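Local coordinates for dipeptide transport protein DPPA (Bacillus subtilis, PDB 1HI9) that removes N-terminal residues from peptides containing D-amino acids, as a zinc-dependent aminopeptidase that assembles into a self-compartmentalizing decamer, at the interface of chains A and B. Residues are numbered along the deposited sequence; one frame, centred on the assembly and turned at random. Chains: chain A/B, Dipeptide transport protein DPPA.

The interface of chains A and B. Residues chain A 18, 113, 115, 119, 179; chain B 271-274.
B:Phe273, next to last in its chain, puts its ring into a pocket of chain A lined by A:Asp18, A:Met113, A:His115 and A:Phe119. The ring is held on both faces. A:Phe119 sets its CE2-CZ edge over the centre of one face, with the ring planes 82° apart. A:Met113 bends at chi3 (86°) and brings its methyl CE under the opposite face, 3.5 Å from the ring centroid. At the rim, CB of A:Asp18 lies 3.3 Å from CD1 of B:Phe273. The far edge of the phenyl ring points at the imidazole face of A:His115, the catalytic nucleophile, planes 85° apart. ND1 of A:His115 donates to the backbone O of A:Met113 at 2.7 Å, in the imidazole plane, which is likely to fix the ring's rotation. The A:Phe119 ring takes CA of B:Cys274 over its face, 3.8 Å from the centroid.

Polar contact falls on one backbone carbonyl. A:Arg179, its chain extended from CG to NE, grips O of B:Phe273 end-on, with NH1 donating at 3.0 Å and NH2 at 3.1 Å. The oxygen lies nearly in the guanidinium plane. NH2 approaches almost straight along the carbonyl bond, while NH1 comes from above the carbonyl plane. A leucine here would probably leave this carbonyl without its paired donors and the C-terminal tail less firmly placed.

The tail follows helix 254-268 of chain B and inserts between the 3-10 helix 18-20 and loops of chain A, within the homodecamer.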
loop_
_atom_site.group_PDB
_atom_site.type_symbol
_atom_site.label_atom_id
_atom_site.label_comp_id
_atom_site.label_asym_id
_atom_site.label_seq_id
_atom_site.Cartn_x
_atom_site.Cartn_y
_atom_site.Cartn_z
ATOM N N ASP A 18 -4.990 24.004 -3.356
ATOM C CA ASP A 18 -4.402 23.083 -4.312
ATOM C C ASP A 18 -5.153 21.777 -4.560
ATOM O O ASP A 18 -4.796 21.038 -5.471
ATOM C CB ASP A 18 -2.943 22.797 -3.939
ATOM C CG ASP A 18 -2.804 21.882 -2.741
ATOM O OD1 ASP A 18 -3.773 21.703 -1.988
ATOM O OD2 ASP A 18 -1.699 21.334 -2.538
ATOM N N MET A 113 -2.454 31.006 -3.238
ATOM C CA MET A 113 -1.512 30.106 -3.900
ATOM C C MET A 113 -0.349 30.816 -4.579
ATOM O O MET A 113 0.082 30.425 -5.657
ATOM C CB MET A 113 -2.255 29.233 -4.911
ATOM C CG MET A 113 -3.333 28.377 -4.259
ATOM S SD MET A 113 -4.229 27.297 -5.435
ATOM C CE MET A 113 -3.147 25.972 -5.412
ATOM N N HIS A 115 3.213 31.945 -5.772
ATOM C CA HIS A 115 4.466 31.247 -6.062
ATOM C C HIS A 115 4.937 31.683 -7.438
ATOM O O HIS A 115 4.237 32.431 -8.111
ATOM C CB HIS A 115 4.277 29.729 -6.046
ATOM C CG HIS A 115 3.419 29.222 -7.161
ATOM N ND1 HIS A 115 2.047 29.358 -7.164
ATOM C CD2 HIS A 115 3.739 28.626 -8.332
ATOM C CE1 HIS A 115 1.560 28.864 -8.285
ATOM N NE2 HIS A 115 2.566 28.412 -9.013
ATOM N N PHE A 119 7.936 25.849 -6.120
ATOM C CA PHE A 119 7.840 26.253 -4.719
ATOM C C PHE A 119 9.154 26.828 -4.219
ATOM O O PHE A 119 9.173 27.686 -3.336
ATOM C CB PHE A 119 7.449 25.052 -3.847
ATOM C CG PHE A 119 6.049 24.545 -4.101
ATOM C CD1 PHE A 119 5.800 23.172 -4.219
ATOM C CD2 PHE A 119 4.979 25.432 -4.205
ATOM C CE1 PHE A 119 4.509 22.691 -4.448
ATOM C CE2 PHE A 119 3.682 24.967 -4.433
ATOM C CZ PHE A 119 3.448 23.592 -4.552
ATOM N N ARG A 179 -3.343 32.573 1.745
ATOM C CA ARG A 179 -2.713 31.852 0.651
ATOM C C ARG A 179 -3.556 30.640 0.221
ATOM O O ARG A 179 -3.344 30.083 -0.850
ATOM C CB ARG A 179 -1.299 31.416 1.050
ATOM C CG ARG A 179 -0.438 30.912 -0.105
ATOM C CD ARG A 179 1.021 31.053 0.254
ATOM N NE ARG A 179 1.917 30.541 -0.764
ATOM C CZ ARG A 179 2.234 29.260 -0.902
ATOM N NH1 ARG A 179 1.712 28.360 -0.080
ATOM N NH2 ARG A 179 3.099 28.885 -1.846
ATOM N N THR B 271 1.673 24.906 7.069
ATOM C CA THR B 271 1.446 25.480 5.740
ATOM C C THR B 271 1.447 24.457 4.605
ATOM O O THR B 271 2.353 23.635 4.481
ATOM C CB THR B 271 2.477 26.570 5.421
ATOM O OG1 THR B 271 2.530 27.503 6.510
ATOM C CG2 THR B 271 2.082 27.311 4.139
ATOM N N SER B 272 0.407 24.529 3.782
ATOM C CA SER B 272 0.242 23.632 2.653
ATOM C C SER B 272 0.640 24.332 1.354
ATOM O O SER B 272 0.871 25.545 1.335
ATOM C CB SER B 272 -1.214 23.175 2.561
ATOM O OG SER B 272 -2.062 24.266 2.239
ATOM N N PHE B 273 0.701 23.559 0.271
ATOM C CA PHE B 273 1.066 24.071 -1.047
ATOM C C PHE B 273 2.470 24.668 -1.025
ATOM O O PHE B 273 2.676 25.836 -1.361
ATOM C CB PHE B 273 0.046 25.120 -1.511
ATOM C CG PHE B 273 0.134 25.457 -2.978
ATOM C CD1 PHE B 273 -0.084 24.476 -3.950
ATOM C CD2 PHE B 273 0.406 26.763 -3.390
ATOM C CE1 PHE B 273 -0.037 24.787 -5.311
ATOM C CE2 PHE B 273 0.457 27.091 -4.747
ATOM C CZ PHE B 273 0.236 26.100 -5.714
ATOM N N CYS B 274 3.435 23.855 -0.610
ATOM C CA CYS B 274 4.828 24.282 -0.557
ATOM C C CYS B 274 5.723 23.072 -0.288
ATOM O O CYS B 274 6.900 23.220 0.010
ATOM C CB CYS B 274 5.028 25.344 0.538
ATOM S SG CYS B 274 4.820 24.782 2.269
#